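YghZ aldo-keto reductase (Escherichia coli, PDB 3N6Q) is an aldo-keto reductase that probably uses NADPH to reduce aldehyde and ketone groups to alcohols. Local coordinates at residues G99-P104 / S137-E142. Residues are numbered along the deposited sequence; the frame is centred on the assembly and turned at random.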
ATOM      1  N   GLY B  99     -19.614  13.433  -6.233  1.00 13.53           N
ATOM      2  CA  GLY B  99     -20.698  12.714  -6.871  1.00 15.56           C
ATOM      3  C   GLY B  99     -21.540  13.604  -7.755  1.00 15.28           C
ATOM      4  O   GLY B  99     -22.117  13.124  -8.769  1.00 17.22           O
ATOM      5  N   TYR B 100     -21.700  14.858  -7.349  1.00 14.19           N
ATOM      6  CA  TYR B 100     -22.461  15.831  -8.159  1.00 14.84           C
ATOM      7  C   TYR B 100     -21.588  16.466  -9.230  1.00 15.93           C
ATOM      8  O   TYR B 100     -20.430  16.111  -9.354  1.00 15.60           O
ATOM      9  CB  TYR B 100     -23.078  16.925  -7.293  1.00 14.47           C
ATOM     10  CG  TYR B 100     -24.312  16.410  -6.551  1.00 18.36           C
ATOM     11  CD1 TYR B 100     -25.578  16.436  -7.157  1.00 14.56           C
ATOM     12  CD2 TYR B 100     -24.179  15.846  -5.287  1.00 16.92           C
ATOM     13  CE1 TYR B 100     -26.736  15.874  -6.473  1.00 18.31           C
ATOM     14  CE2 TYR B 100     -25.310  15.293  -4.617  1.00 18.16           C
ATOM     15  CZ  TYR B 100     -26.573  15.372  -5.199  1.00 19.32           C
ATOM     16  OH  TYR B 100     -27.664  14.866  -4.499  1.00 22.44           O
ATOM     17  N   ASP B 101     -22.159  17.371 -10.041  1.00 15.91           N
ATOM     18  CA  ASP B 101     -21.369  17.937 -11.165  1.00 15.28           C
ATOM     19  C   ASP B 101     -20.301  18.824 -10.543  1.00 16.22           C
ATOM     20  O   ASP B 101     -20.598  19.709  -9.696  1.00 15.48           O
ATOM     21  CB  ASP B 101     -22.244  18.813 -12.061  1.00 15.70           C
ATOM     22  CG  ASP B 101     -23.213  18.017 -12.919  1.00 21.01           C
ATOM     23  OD1 ASP B 101     -23.253  16.751 -12.888  1.00 20.22           O
ATOM     24  OD2 ASP B 101     -24.024  18.702 -13.564  1.00 23.11           O
ATOM     25  N   MET B 102     -19.054  18.613 -10.956  1.00 14.83           N
ATOM     26  CA  MET B 102     -17.970  19.382 -10.396  1.00 14.51           C
ATOM     27  C   MET B 102     -17.161  20.015 -11.531  1.00 16.16           C
ATOM     28  O   MET B 102     -16.825  21.214 -11.449  1.00 17.96           O
ATOM     29  CB  MET B 102     -17.046  18.460  -9.564  1.00 13.34           C
ATOM     30  CG  MET B 102     -15.789  19.235  -9.148  1.00 14.50           C
ATOM     31  SD  MET B 102     -16.161  20.443  -7.869  1.00 16.40           S
ATOM     32  CE  MET B 102     -14.630  21.409  -7.892  1.00 14.74           C
ATOM     33  N   TRP B 103     -16.694  19.199 -12.480  1.00 16.22           N
ATOM     34  CA  TRP B 103     -15.993  19.768 -13.654  1.00 15.53           C
ATOM     35  C   TRP B 103     -16.632  19.257 -14.957  1.00 16.12           C
ATOM     36  O   TRP B 103     -17.426  18.326 -14.959  1.00 15.07           O
ATOM     37  CB  TRP B 103     -14.449  19.564 -13.578  1.00 15.06           C
ATOM     38  CG  TRP B 103     -13.999  18.121 -13.697  1.00 13.65           C
ATOM     39  CD1 TRP B 103     -13.887  17.390 -14.882  1.00 14.87           C
ATOM     40  CD2 TRP B 103     -13.508  17.263 -12.648  1.00 14.19           C
ATOM     41  NE1 TRP B 103     -13.379  16.149 -14.605  1.00 13.98           N
ATOM     42  CE2 TRP B 103     -13.149  16.030 -13.254  1.00 12.93           C
ATOM     43  CE3 TRP B 103     -13.413  17.388 -11.239  1.00 13.80           C
ATOM     44  CZ2 TRP B 103     -12.590  14.952 -12.527  1.00 12.22           C
ATOM     45  CZ3 TRP B 103     -12.898  16.319 -10.499  1.00 14.88           C
ATOM     46  CH2 TRP B 103     -12.479  15.100 -11.146  1.00 13.20           C
ATOM     47  N   PRO B 104     -16.325  19.895 -16.081  1.00 15.84           N
ATOM     48  CA  PRO B 104     -17.087  19.596 -17.317  1.00 17.53           C
ATOM     49  C   PRO B 104     -16.699  18.207 -17.823  1.00 14.89           C
ATOM     50  O   PRO B 104     -15.579  17.714 -17.538  1.00 17.33           O
ATOM     51  CB  PRO B 104     -16.564  20.621 -18.318  1.00 18.25           C
ATOM     52  CG  PRO B 104     -15.712  21.563 -17.578  1.00 18.63           C
ATOM     53  CD  PRO B 104     -15.407  21.036 -16.205  1.00 17.94           C
ATOM     54  N   SER B 137     -19.107   9.175  -1.016  1.00 11.48           N
ATOM     55  CA  SER B 137     -19.882   9.238  -2.239  1.00 12.31           C
ATOM     56  C   SER B 137     -21.074  10.178  -2.007  1.00 14.60           C
ATOM     57  O   SER B 137     -21.960   9.875  -1.156  1.00 14.02           O
ATOM     58  CB  SER B 137     -20.332   7.794  -2.590  1.00 11.93           C
ATOM     59  OG  SER B 137     -21.185   7.895  -3.710  1.00 12.77           O
ATOM     60  N   HIS B 138     -21.179  11.261  -2.793  1.00 12.48           N
ATOM     61  CA  HIS B 138     -22.155  12.374  -2.501  1.00 15.05           C
ATOM     62  C   HIS B 138     -23.601  12.009  -2.897  1.00 14.59           C
ATOM     63  O   HIS B 138     -24.595  12.616  -2.423  1.00 13.97           O
ATOM     64  CB  HIS B 138     -21.727  13.664  -3.236  1.00 13.64           C
ATOM     65  CG  HIS B 138     -22.184  14.923  -2.561  1.00 18.69           C
ATOM     66  ND1 HIS B 138     -21.680  16.168  -2.894  1.00 17.04           N
ATOM     67  CD2 HIS B 138     -23.196  15.146  -1.684  1.00 17.48           C
ATOM     68  CE1 HIS B 138     -22.354  17.105  -2.246  1.00 21.85           C
ATOM     69  NE2 HIS B 138     -23.263  16.510  -1.481  1.00 20.12           N
ATOM     70  N   ARG B 139     -23.728  11.045  -3.795  1.00 16.54           N
ATOM     71  CA  ARG B 139     -25.047  10.631  -4.315  1.00 16.04           C
ATOM     72  C   ARG B 139     -24.951   9.316  -5.015  1.00 17.73           C
ATOM     73  O   ARG B 139     -23.850   8.834  -5.375  1.00 14.82           O
ATOM     74  CB  ARG B 139     -25.690  11.678  -5.227  1.00 15.53           C
ATOM     75  CG  ARG B 139     -24.843  12.007  -6.529  1.00 17.89           C
ATOM     76  CD  ARG B 139     -25.764  12.348  -7.742  1.00 22.76           C
ATOM     77  NE  ARG B 139     -25.006  13.044  -8.798  1.00 27.73           N
ATOM     78  CZ  ARG B 139     -25.514  13.873  -9.733  1.00 38.51           C
ATOM     79  NH1 ARG B 139     -26.838  14.061  -9.845  1.00 37.56           N
ATOM     80  NH2 ARG B 139     -24.690  14.513 -10.588  1.00 29.23           N
ATOM     81  N   VAL B 140     -26.109   8.733  -5.303  1.00 17.25           N
ATOM     82  CA  VAL B 140     -26.117   7.507  -6.110  1.00 16.07           C
ATOM     83  C   VAL B 140     -25.833   7.800  -7.605  1.00 16.90           C
ATOM     84  O   VAL B 140     -26.466   8.677  -8.191  1.00 17.09           O
ATOM     85  CB  VAL B 140     -27.519   6.817  -5.956  1.00 18.18           C
ATOM     86  CG1 VAL B 140     -27.704   5.632  -6.974  1.00 17.55           C
ATOM     87  CG2 VAL B 140     -27.673   6.337  -4.522  1.00 14.09           C
ATOM     88  N   ASP B 141     -24.984   6.984  -8.235  1.00 15.67           N
ATOM     89  CA  ASP B 141     -24.867   6.971  -9.709  1.00 16.84           C
ATOM     90  C   ASP B 141     -25.393   5.618 -10.187  1.00 17.04           C
ATOM     91  O   ASP B 141     -24.737   4.605  -9.971  1.00 17.48           O
ATOM     92  CB  ASP B 141     -23.387   7.083 -10.089  1.00 16.75           C
ATOM     93  CG  ASP B 141     -23.159   7.088 -11.598  1.00 21.86           C
ATOM     94  OD1 ASP B 141     -24.164   7.027 -12.329  1.00 19.31           O
ATOM     95  OD2 ASP B 141     -21.956   7.214 -12.031  1.00 18.61           O
ATOM     96  N   GLU B 142     -26.567   5.608 -10.814  1.00 17.70           N
ATOM     97  CA  GLU B 142     -27.175   4.297 -11.257  1.00 20.13           C
ATOM     98  C   GLU B 142     -26.371   3.635 -12.376  1.00 21.19           C
ATOM     99  O   GLU B 142     -26.464   2.415 -12.637  1.00 20.92           O
ATOM    100  CB  GLU B 142     -28.603   4.532 -11.724  1.00 20.89           C
ATOM    101  CG  GLU B 142     -29.525   4.816 -10.552  1.00 29.92           C
ATOM    102  CD  GLU B 142     -31.010   4.850 -10.942  1.00 43.69           C
ATOM    103  OE1 GLU B 142     -31.345   4.547 -12.120  1.00 44.96           O
ATOM    104  OE2 GLU B 142     -31.830   5.151 -10.043  1.00 46.62           O
TER
HETATM  105  O   HOH W   1     -20.077  16.207  -5.344  1.00 17.19           O
HETATM  106  O   HOH W   2     -26.928  13.630  -1.903  1.00 30.28           O
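Tyr100 carries Arg139 on one face and meets His138 at its edge. The guanidinium of Arg139 lies nearly flat on the phenol ring, with the planes 20° apart and Tyr100 CD1 3.6 Å from CZ of Arg139. The aliphatic stem follows the same face, and CG of Arg139 makes a CH-pi contact 4.0 Å from the ring centroid. His138 stands almost upright to the tyrosine, at 82°. It takes the edge of Tyr100 on its own face in a T-shaped pair, with CD2 of Tyr100 3.5 Å from ND1 of His138. Two waters bridge the same residues: one joins Tyr100 N to His138 ND1, the other Tyr100 OH to the His138 carbonyl.

The edge of the guanidinium is also used. Arg139 NE donates to Gly99 O, 2.9 Å away, from above the carbonyl plane, and NH2 adds a weak bond to the same oxygen. Arg139 CG sits between the backbone N and the carbonyl carbon (chi1 61°), and the bend at chi2 carries the chain along the ring to that oxygen. NH2 also forms a long salt bridge to Asp101 OD1, at 3.5 Å. That carboxylate is hydrogen-bonded to Ser109 as well. An alanine in place of Arg139 would probably leave Gly99 O and Asp101 without this donor and take away the guanidinium and most of the stem that lie on the Tyr100 ring.

At Gly99 there is little space for a side chain, because a beta carbon would come close to His138 CB and Arg139 N. Segment 99-104 follows strand 93-98, and segment 137-142 leaves the end of the neighbouring parallel strand 132-137. The contact thus joins adjacent beta-alpha loops at the C-terminal end of a TIM barrel, the end that bears the active site in aldo-keto reductases.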